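Local structure of protein F2 like fibronectin-binding protein (Streptococcus pneumoniae, 5A0N) at residues 26-31 / 35-40; 136-141 / 167-172; 163-168 / 174-179. The protein probably helps the bacterium attach covalently to its host, acting as a surface adhesin whose N-terminal domain belongs to the internal-thioester class. All blocks are in the same frame, centred on the assembly; numbering follows the deposited sequence. Where two conformers were deposited one is given.

Contact 1 of 3, residues 26-31 / 35-40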
loop_
_atom_site.group_PDB
_atom_site.type_symbol
_atom_site.label_atom_id
_atom_site.label_comp_id
_atom_site.label_asym_id
_atom_site.label_seq_id
_atom_site.Cartn_x
_atom_site.Cartn_y
_atom_site.Cartn_z
ATOM N N GLU A 26 9.819 -8.932 3.057
ATOM C CA GLU A 26 9.706 -10.397 3.115
ATOM C C GLU A 26 10.783 -10.996 2.231
ATOM O O GLU A 26 11.220 -10.420 1.242
ATOM C CB GLU A 26 8.361 -10.919 2.636
ATOM C CG GLU A 26 7.129 -10.443 3.397
ATOM C CD GLU A 26 6.982 -10.979 4.787
ATOM O OE1 GLU A 26 7.701 -11.924 5.172
ATOM O OE2 GLU A 26 6.097 -10.489 5.507
ATOM N N LYS A 27 11.164 -12.214 2.569
ATOM C CA LYS A 27 11.970 -13.044 1.682
ATOM C C LYS A 27 11.117 -13.582 0.549
ATOM O O LYS A 27 9.981 -14.030 0.774
ATOM C CB LYS A 27 12.538 -14.209 2.472
ATOM C CG LYS A 27 13.453 -13.845 3.611
ATOM C CD LYS A 27 13.950 -15.079 4.335
ATOM C CE LYS A 27 14.864 -14.772 5.491
ATOM N NZ LYS A 27 15.303 -16.045 6.141
ATOM N N LEU A 28 11.648 -13.554 -0.669
ATOM C CA LEU A 28 11.075 -14.362 -1.748
ATOM C C LEU A 28 11.506 -15.816 -1.620
ATOM O O LEU A 28 10.745 -16.713 -1.970
ATOM C CB LEU A 28 11.386 -13.826 -3.143
ATOM C CG LEU A 28 10.375 -12.810 -3.684
ATOM C CD1 LEU A 28 10.338 -11.570 -2.804
ATOM C CD2 LEU A 28 10.703 -12.454 -5.134
ATOM N N TYR A 29 12.723 -16.034 -1.105
ATOM C CA TYR A 29 13.257 -17.391 -0.896
ATOM C C TYR A 29 13.887 -17.396 0.486
ATOM O O TYR A 29 14.605 -16.455 0.870
ATOM C CB TYR A 29 14.254 -17.765 -2.021
ATOM C CG TYR A 29 13.582 -17.746 -3.346
ATOM C CD1 TYR A 29 12.768 -18.781 -3.758
ATOM C CD2 TYR A 29 13.641 -16.603 -4.142
ATOM C CE1 TYR A 29 12.068 -18.706 -4.943
ATOM C CE2 TYR A 29 12.941 -16.527 -5.325
ATOM C CZ TYR A 29 12.165 -17.587 -5.737
ATOM O OH TYR A 29 11.481 -17.506 -6.926
ATOM N N SER A 30 13.604 -18.453 1.240
ATOM C CA SER A 30 13.882 -18.479 2.669
ATOM C C SER A 30 15.361 -18.450 3.053
ATOM O O SER A 30 15.674 -18.082 4.184
ATOM C CB SER A 30 13.213 -19.659 3.342
ATOM O OG SER A 30 13.605 -20.892 2.745
ATOM N N ASN A 31 16.253 -18.809 2.133
ATOM C CA ASN A 31 17.668 -18.723 2.425
ATOM C C ASN A 31 18.313 -17.387 2.098
ATOM O O ASN A 31 19.522 -17.233 2.328
ATOM C CB ASN A 31 18.473 -19.868 1.790
ATOM C CG ASN A 31 18.496 -19.825 0.290
ATOM O OD1 ASN A 31 17.673 -19.207 -0.355
ATOM N ND2 ASN A 31 19.488 -20.493 -0.268
ATOM N N THR A 35 13.709 -8.681 1.275
ATOM C CA THR A 35 13.685 -7.504 0.440
ATOM C C THR A 35 12.375 -6.740 0.674
ATOM O O THR A 35 11.384 -7.308 1.151
ATOM C CB THR A 35 13.845 -7.867 -1.046
ATOM O OG1 THR A 35 12.997 -8.962 -1.383
ATOM C CG2 THR A 35 15.285 -8.238 -1.364
ATOM N N TYR A 36 12.383 -5.465 0.321
ATOM C CA TYR A 36 11.175 -4.632 0.356
ATOM C C TYR A 36 10.464 -4.815 -0.976
ATOM O O TYR A 36 11.001 -4.449 -2.023
ATOM C CB TYR A 36 11.537 -3.160 0.610
ATOM C CG TYR A 36 10.301 -2.360 0.999
ATOM C CD1 TYR A 36 9.376 -1.970 0.060
ATOM C CD2 TYR A 36 10.053 -2.055 2.308
ATOM C CE1 TYR A 36 8.203 -1.308 0.417
ATOM C CE2 TYR A 36 8.891 -1.407 2.676
ATOM C CZ TYR A 36 7.959 -1.047 1.747
ATOM O OH TYR A 36 6.801 -0.407 2.148
ATOM N N ASN A 37 9.250 -5.386 -0.944
ATOM C CA ASN A 37 8.601 -5.906 -2.145
ATOM C C ASN A 37 7.359 -5.141 -2.590
ATOM O O ASN A 37 6.661 -5.577 -3.488
ATOM C CB ASN A 37 8.272 -7.392 -2.009
ATOM C CG ASN A 37 9.475 -8.177 -1.536
ATOM O OD1 ASN A 37 10.608 -7.917 -1.975
ATOM N ND2 ASN A 37 9.250 -9.109 -0.648
ATOM N N ASN A 38 7.066 -3.997 -1.941
ATOM C CA ASN A 38 6.018 -3.070 -2.368
ATOM C C ASN A 38 4.621 -3.657 -2.351
ATOM O O ASN A 38 3.716 -3.111 -2.968
ATOM C CB ASN A 38 6.333 -2.473 -3.715
ATOM C CG ASN A 38 7.453 -1.462 -3.678
ATOM O OD1 ASN A 38 7.997 -1.097 -2.644
ATOM N ND2 ASN A 38 7.789 -0.946 -4.844
ATOM N N LEU A 39 4.443 -4.779 -1.655
ATOM C CA LEU A 39 3.167 -5.493 -1.650
ATOM C C LEU A 39 2.664 -5.800 -3.046
ATOM O O LEU A 39 1.474 -5.887 -3.290
ATOM C CB LEU A 39 2.126 -4.811 -0.756
ATOM C CG LEU A 39 2.418 -4.910 0.738
ATOM C CD1 LEU A 39 1.795 -3.738 1.527
ATOM C CD2 LEU A 39 1.972 -6.265 1.314
ATOM N N THR A 40 3.608 -6.030 -3.965
ATOM C CA THR A 40 3.224 -6.463 -5.307
ATOM C C THR A 40 2.230 -7.602 -5.232
ATOM O O THR A 40 2.420 -8.548 -4.455
ATOM C CB THR A 40 4.467 -6.915 -6.090
ATOM O OG1 THR A 40 5.374 -5.806 -6.183
ATOM C CG2 THR A 40 4.157 -7.451 -7.459
HETATM O O HOH W 1 14.065 -11.500 -0.559
#
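The carbonyl oxygen of Glu26 is gripped by two donors. Thr35 N reaches Glu26 O at 3.0 Å, and Asn37 ND2 also comes within 3.0 Å of Glu26 O, from the opposite face of the carbonyl plane. They stand out of that plane by 56° and 38°, one on each side, and neither sits on a lone pair. The return bond, Glu26 N to Thr35 O at 3.0 Å, completes an antiparallel hydrogen-bonded pair, the register of a two-stranded hairpin made by strands 25-26 and 35-36.

The Asn37 amide is oriented from both ends. Its OD1 takes a bond of 2.7 Å from Thr35 OG1, in the carbonyl plane and on a lone pair, while its ND2 also donates to Leu22 O. Thr35 can offer this bond because OG1 sits between its own backbone N and carbonyl carbon (chi1 46°), turned to the same side as the asparagine. The same hydroxyl accepts at 2.9 Å from a water, water 1, which in turn accepts at 3.2 Å from Leu28 N and so ties the outgoing loop to the returning strand.

Farther along the loop, the extended Lys27 side chain runs alongside the backbone, and its NZ donates to Ser30 O at 2.8 Å; Ser30 OG bonds to Asp68.

With both ends engaged, the amide cannot be flipped without losing bonds: in a short hairpin at the surface, with little apolar burial, the backbone pair sets the register and the Asn37 side chain adds a third hydrogen bond across it.

Contact 2 of 3, residues 136-141 / 167-172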
loop_
_atom_site.group_PDB
_atom_site.type_symbol
_atom_site.label_atom_id
_atom_site.label_comp_id
_atom_site.label_asym_id
_atom_site.label_seq_id
_atom_site.Cartn_x
_atom_site.Cartn_y
_atom_site.Cartn_z
ATOM N N ARG A 136 11.887 3.937 -5.290
ATOM C CA ARG A 136 10.805 3.029 -5.619
ATOM C C ARG A 136 10.306 2.264 -4.400
ATOM O O ARG A 136 9.089 2.052 -4.245
ATOM C CB ARG A 136 11.278 2.041 -6.703
ATOM C CG ARG A 136 10.236 1.029 -7.149
ATOM C CD ARG A 136 10.793 0.116 -8.242
ATOM N NE ARG A 136 11.822 -0.717 -7.639
ATOM C CZ ARG A 136 11.611 -1.912 -7.087
ATOM N NH1 ARG A 136 10.429 -2.499 -7.140
ATOM N NH2 ARG A 136 12.612 -2.500 -6.481
ATOM N N THR A 137 11.214 1.823 -3.538
ATOM C CA THR A 137 10.804 1.124 -2.312
ATOM C C THR A 137 10.764 2.050 -1.111
ATOM O O THR A 137 9.865 1.925 -0.281
ATOM C CB THR A 137 11.719 -0.082 -2.008
ATOM O OG1 THR A 137 13.064 0.369 -1.842
ATOM C CG2 THR A 137 11.626 -1.147 -3.116
ATOM N N TYR A 138 11.733 2.956 -0.980
ATOM C CA TYR A 138 11.792 3.789 0.229
ATOM C C TYR A 138 10.605 4.784 0.291
ATOM O O TYR A 138 10.106 5.081 1.367
ATOM C CB TYR A 138 13.142 4.516 0.363
ATOM C CG TYR A 138 14.273 3.617 0.853
ATOM C CD1 TYR A 138 14.842 2.656 0.038
ATOM C CD2 TYR A 138 14.754 3.717 2.138
ATOM C CE1 TYR A 138 15.855 1.857 0.493
ATOM C CE2 TYR A 138 15.780 2.901 2.580
ATOM C CZ TYR A 138 16.315 1.985 1.753
ATOM O OH TYR A 138 17.335 1.182 2.206
ATOM N N PHE A 139 10.143 5.260 -0.860
ATOM C CA PHE A 139 8.950 6.126 -0.878
ATOM C C PHE A 139 7.688 5.304 -0.621
ATOM O O PHE A 139 6.763 5.777 0.024
ATOM C CB PHE A 139 8.843 6.896 -2.193
ATOM C CG PHE A 139 7.798 7.995 -2.207
ATOM C CD1 PHE A 139 7.709 8.934 -1.182
ATOM C CD2 PHE A 139 6.935 8.134 -3.291
ATOM C CE1 PHE A 139 6.789 9.966 -1.243
ATOM C CE2 PHE A 139 6.021 9.176 -3.334
ATOM C CZ PHE A 139 5.962 10.077 -2.318
ATOM N N HIS A 140 7.633 4.069 -1.155
ATOM C CA HIS A 140 6.498 3.195 -0.832
ATOM C C HIS A 140 6.361 3.091 0.688
ATOM O O HIS A 140 5.263 3.207 1.235
ATOM C CB HIS A 140 6.688 1.803 -1.450
ATOM C CG HIS A 140 5.519 0.908 -1.219
ATOM N ND1 HIS A 140 5.305 0.242 -0.038
ATOM C CD2 HIS A 140 4.483 0.586 -2.036
ATOM C CE1 HIS A 140 4.186 -0.449 -0.134
ATOM N NE2 HIS A 140 3.662 -0.255 -1.328
ATOM N N GLN A 141 7.482 2.866 1.373
ATOM C CA GLN A 141 7.428 2.614 2.800
ATOM C C GLN A 141 6.891 3.839 3.562
ATOM O O GLN A 141 6.088 3.673 4.473
ATOM C CB GLN A 141 8.803 2.210 3.312
ATOM C CG GLN A 141 8.807 1.817 4.770
ATOM C CD GLN A 141 10.144 1.339 5.257
ATOM O OE1 GLN A 141 11.175 1.884 4.877
ATOM N NE2 GLN A 141 10.136 0.249 6.036
ATOM N N LYS A 167 14.376 4.204 12.069
ATOM C CA LYS A 167 14.814 3.335 10.980
ATOM C C LYS A 167 14.748 4.021 9.620
ATOM O O LYS A 167 15.297 3.524 8.648
ATOM C CB LYS A 167 13.981 2.054 10.936
ATOM C CG LYS A 167 14.094 1.171 12.160
ATOM C CD LYS A 167 13.167 -0.031 11.964
ATOM C CE LYS A 167 13.486 -1.204 12.872
ATOM N NZ LYS A 167 13.226 -0.885 14.294
ATOM N N PHE A 168 14.046 5.151 9.544
ATOM C CA PHE A 168 13.914 5.855 8.281
ATOM C C PHE A 168 15.259 6.468 7.872
ATOM O O PHE A 168 16.016 6.963 8.712
ATOM C CB PHE A 168 12.889 6.997 8.369
ATOM C CG PHE A 168 11.436 6.580 8.371
ATOM C CD1 PHE A 168 11.004 5.336 7.925
ATOM C CD2 PHE A 168 10.485 7.468 8.761
ATOM C CE1 PHE A 168 9.658 5.010 7.942
ATOM C CE2 PHE A 168 9.153 7.151 8.757
ATOM C CZ PHE A 168 8.723 5.934 8.338
ATOM N N SER A 169 15.526 6.464 6.579
ATOM C CA SER A 169 16.688 7.167 6.034
ATOM C C SER A 169 16.444 8.678 6.121
ATOM O O SER A 169 15.295 9.136 6.257
ATOM C CB SER A 169 16.934 6.763 4.582
ATOM O OG SER A 169 15.883 7.251 3.763
ATOM N N PRO A 170 17.505 9.477 6.006
ATOM C CA PRO A 170 17.295 10.922 5.977
ATOM C C PRO A 170 16.342 11.353 4.846
ATOM O O PRO A 170 15.538 12.270 5.022
ATOM C CB PRO A 170 18.718 11.469 5.732
ATOM C CG PRO A 170 19.624 10.417 6.278
ATOM C CD PRO A 170 18.943 9.115 5.993
ATOM N N GLN A 171 16.448 10.715 3.687
ATOM C CA GLN A 171 15.581 11.046 2.543
ATOM C C GLN A 171 14.135 10.686 2.859
ATOM O O GLN A 171 13.208 11.438 2.506
ATOM C CB GLN A 171 16.019 10.285 1.293
ATOM C CG GLN A 171 17.398 10.654 0.818
ATOM C CD GLN A 171 18.540 9.938 1.535
ATOM O OE1 GLN A 171 18.357 9.014 2.317
ATOM N NE2 GLN A 171 19.747 10.375 1.227
ATOM N N GLN A 172 13.910 9.553 3.526
ATOM C CA GLN A 172 12.538 9.213 3.964
ATOM C C GLN A 172 11.953 10.240 4.918
ATOM O O GLN A 172 10.765 10.559 4.818
ATOM C CB GLN A 172 12.508 7.834 4.606
ATOM C CG GLN A 172 12.608 6.701 3.593
ATOM C CD GLN A 172 12.566 5.350 4.249
ATOM O OE1 GLN A 172 13.367 5.082 5.141
ATOM N NE2 GLN A 172 11.665 4.501 3.811
#
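Tyr138, on helix 132-152, and Gln172, in the first turn of helix 170-182, bring their CA atoms to 6.6 Å. Gln172 does most of the work. Extended beyond CG (chi2 -180°), it delivers its amide to the longer helix, where NE2 donates to Tyr138 O at 3.0 Å and to Gln141 OE1 at 2.9 Å. Both acceptors lie in the plane of the amide and both bonds are nearly straight, so each N-H has its own partner. The other end of the amide is occupied too: Gln172 OE1 takes Ser169 N at 2.9 Å on a lone pair. Since Gln172 N donates back to Ser169 OG at 3.0 Å, the two residues make a capping box, and the glutamine that completes the cap also bridges to the neighbouring helix.

The Tyr138 side chain crosses it at about a right angle, ring and amide planes 65° apart, with CD2 of the tyrosine 3.5 Å from Gln172 CD, which lies at the ring edge.

Both segments fall within the helical insertion of the adhesin. Tyr138 and Gln171 both lean on Trp128 of helix 123-128, Phe139 packs against Ile179 farther along helix 170-182, and Thr137 and Gln141 also touch Tyr36 of strand 35-36.

Contact 3 of 3, residues 163-168 / 174-179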
loop_
_atom_site.group_PDB
_atom_site.type_symbol
_atom_site.label_atom_id
_atom_site.label_comp_id
_atom_site.label_asym_id
_atom_site.label_seq_id
_atom_site.Cartn_x
_atom_site.Cartn_y
_atom_site.Cartn_z
ATOM N N TYR A 163 10.475 3.953 17.322
ATOM C CA TYR A 163 11.140 2.743 16.829
ATOM C C TYR A 163 11.061 2.582 15.316
ATOM O O TYR A 163 11.911 1.965 14.681
ATOM C CB TYR A 163 10.585 1.498 17.522
ATOM C CG TYR A 163 9.226 0.971 17.060
ATOM C CD1 TYR A 163 8.028 1.683 17.298
ATOM C CD2 TYR A 163 9.146 -0.275 16.424
ATOM C CE1 TYR A 163 6.816 1.167 16.899
ATOM C CE2 TYR A 163 7.934 -0.801 16.056
ATOM C CZ TYR A 163 6.767 -0.070 16.274
ATOM O OH TYR A 163 5.590 -0.658 15.901
ATOM N N ILE A 164 10.016 3.139 14.725
ATOM C CA ILE A 164 9.892 3.145 13.270
ATOM C C ILE A 164 10.663 4.341 12.711
ATOM O O ILE A 164 11.435 4.211 11.773
ATOM C CB ILE A 164 8.393 3.177 12.841
ATOM C CG1 ILE A 164 7.697 1.841 13.233
ATOM C CG2 ILE A 164 8.292 3.402 11.340
ATOM C CD1 ILE A 164 6.210 1.963 13.364
ATOM N N TYR A 165 10.424 5.522 13.279
ATOM C CA TYR A 165 11.030 6.731 12.739
ATOM C C TYR A 165 12.540 6.630 12.634
ATOM O O TYR A 165 13.140 7.035 11.636
ATOM C CB TYR A 165 10.672 7.926 13.600
ATOM C CG TYR A 165 10.996 9.232 12.922
ATOM C CD1 TYR A 165 10.180 9.738 11.903
ATOM C CD2 TYR A 165 12.089 9.965 13.292
ATOM C CE1 TYR A 165 10.461 10.937 11.282
ATOM C CE2 TYR A 165 12.385 11.175 12.670
ATOM C CZ TYR A 165 11.567 11.651 11.674
ATOM O OH TYR A 165 11.837 12.862 11.035
ATOM N N GLU A 166 13.165 6.048 13.656
ATOM C CA GLU A 166 14.618 6.009 13.717
ATOM C C GLU A 166 15.204 5.069 12.648
ATOM O O GLU A 166 16.390 5.130 12.352
ATOM C CB GLU A 166 15.113 5.610 15.115
ATOM C CG GLU A 166 14.819 4.158 15.487
ATOM C CD GLU A 166 15.128 3.828 16.954
ATOM O OE1 GLU A 166 15.444 4.755 17.734
ATOM O OE2 GLU A 166 15.047 2.631 17.321
ATOM N N LYS A 167 14.376 4.204 12.069
ATOM C CA LYS A 167 14.814 3.335 10.980
ATOM C C LYS A 167 14.748 4.021 9.620
ATOM O O LYS A 167 15.297 3.524 8.648
ATOM C CB LYS A 167 13.981 2.054 10.936
ATOM C CG LYS A 167 14.094 1.171 12.160
ATOM C CD LYS A 167 13.167 -0.031 11.964
ATOM C CE LYS A 167 13.486 -1.204 12.872
ATOM N NZ LYS A 167 13.226 -0.885 14.294
ATOM N N PHE A 168 14.046 5.151 9.544
ATOM C CA PHE A 168 13.914 5.855 8.281
ATOM C C PHE A 168 15.259 6.468 7.872
ATOM O O PHE A 168 16.016 6.963 8.712
ATOM C CB PHE A 168 12.889 6.997 8.369
ATOM C CG PHE A 168 11.436 6.580 8.371
ATOM C CD1 PHE A 168 11.004 5.336 7.925
ATOM C CD2 PHE A 168 10.485 7.468 8.761
ATOM C CE1 PHE A 168 9.658 5.010 7.942
ATOM C CE2 PHE A 168 9.153 7.151 8.757
ATOM C CZ PHE A 168 8.723 5.934 8.338
ATOM N N LYS A 174 12.674 13.404 5.118
ATOM C CA LYS A 174 12.333 14.582 4.321
ATOM C C LYS A 174 11.046 14.329 3.546
ATOM O O LYS A 174 10.152 15.182 3.508
ATOM C CB LYS A 174 13.465 14.956 3.374
ATOM C CG LYS A 174 14.761 15.318 4.077
ATOM C CD LYS A 174 15.865 15.669 3.088
ATOM C CE LYS A 174 17.104 16.121 3.850
ATOM N NZ LYS A 174 18.318 16.166 2.997
ATOM N N ALA A 175 10.933 13.164 2.910
ATOM C CA ALA A 175 9.745 12.849 2.142
ATOM C C ALA A 175 8.500 12.864 3.017
ATOM O O ALA A 175 7.438 13.310 2.555
ATOM C CB ALA A 175 9.882 11.491 1.477
ATOM N N LEU A 176 8.589 12.360 4.236
ATOM C CA LEU A 176 7.423 12.349 5.133
ATOM C C LEU A 176 6.937 13.776 5.423
ATOM O O LEU A 176 5.736 14.019 5.479
ATOM C CB LEU A 176 7.764 11.603 6.409
ATOM C CG LEU A 176 6.619 11.395 7.398
ATOM C CD1 LEU A 176 5.433 10.714 6.761
ATOM C CD2 LEU A 176 7.179 10.656 8.610
ATOM N N GLU A 177 7.865 14.702 5.593
ATOM C CA GLU A 177 7.498 16.092 5.833
ATOM C C GLU A 177 6.826 16.693 4.608
ATOM O O GLU A 177 5.902 17.507 4.718
ATOM C CB GLU A 177 8.713 16.899 6.262
ATOM C CG GLU A 177 9.230 16.412 7.588
ATOM C CD GLU A 177 10.568 16.937 7.991
ATOM O OE1 GLU A 177 10.993 17.935 7.475
ATOM O OE2 GLU A 177 11.207 16.321 8.861
ATOM N N MET A 178 7.319 16.337 3.424
ATOM C CA MET A 178 6.681 16.808 2.197
ATOM C C MET A 178 5.288 16.212 2.007
ATOM O O MET A 178 4.354 16.923 1.649
ATOM C CB MET A 178 7.567 16.546 0.988
ATOM C CG MET A 178 8.900 17.279 1.057
ATOM S SD MET A 178 10.027 16.657 -0.235
ATOM C CE MET A 178 11.614 17.059 0.383
ATOM N N ILE A 179 5.152 14.908 2.251
ATOM C CA ILE A 179 3.834 14.280 2.221
ATOM C C ILE A 179 2.865 15.041 3.137
ATOM O O ILE A 179 1.734 15.348 2.748
ATOM C CB ILE A 179 3.892 12.807 2.669
ATOM C CG1 ILE A 179 4.607 11.937 1.625
ATOM C CG2 ILE A 179 2.506 12.265 2.973
ATOM C CD1 ILE A 179 5.051 10.577 2.158
HETATM O O HOH W 2 10.227 13.482 9.149
#
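Apolar contact comes first, and it converges on one methyl: Leu176 CD2 lies 4.0 Å from Phe168 CE2 and 4.2 Å from Tyr165 CE1. Against the tyrosine the methyl sits at the ring edge, near its plane, and the leucine and phenylalanine side chains cross at about a right angle. Leu176 gets there with CG anti to its backbone N (chi1 -175°), which carries the branch out from helix 170-182; its other neighbours include Glu146 of helix 132-152.

The two aromatics are presented by a type I turn running from Tyr165 to Phe168, closed by Phe168 N to Tyr165 O at 3.0 Å. This turn connects helix 162-165 with helix 170-182, and the contact lies across that short connection between two helices of the helical insertion. One face of the Phe168 ring lies over Ile164 O, displaced from the ring centre.

Polar contact is carried by water. Tyr165 OH and Glu177 OE2 stand 4.1 Å apart, and water 2 bridges them, 2.6 Å from Tyr165 OH and donating to Glu177 OE2 at 3.0 Å. The water lies in the plane of the tyrosine ring, and the ring and carboxylate planes are only 8° apart.

In the fold
Contact 1 lies at the surface, whereas contacts 2 and 3 are partly buried and belong together: they share Lys167 and Phe168, both use helix 170-182, and their centres are 7 Å apart. Along that helix the chemistry changes, from amide bonds and capping at its start in contact 2 to a leucine methyl touching two aromatic rings in contact 3, with a water bridge toward the solvent side. Contact 1 resembles contact 2 in relying on a side-chain amide that donates to a backbone carbonyl, but at a short two-stranded pairing, not between helices. These two touch through Tyr36 and Asn38, Tyr36 OH probably bonding to His140; contact 3 stays about 8 Å from contact 1 at nearest atoms.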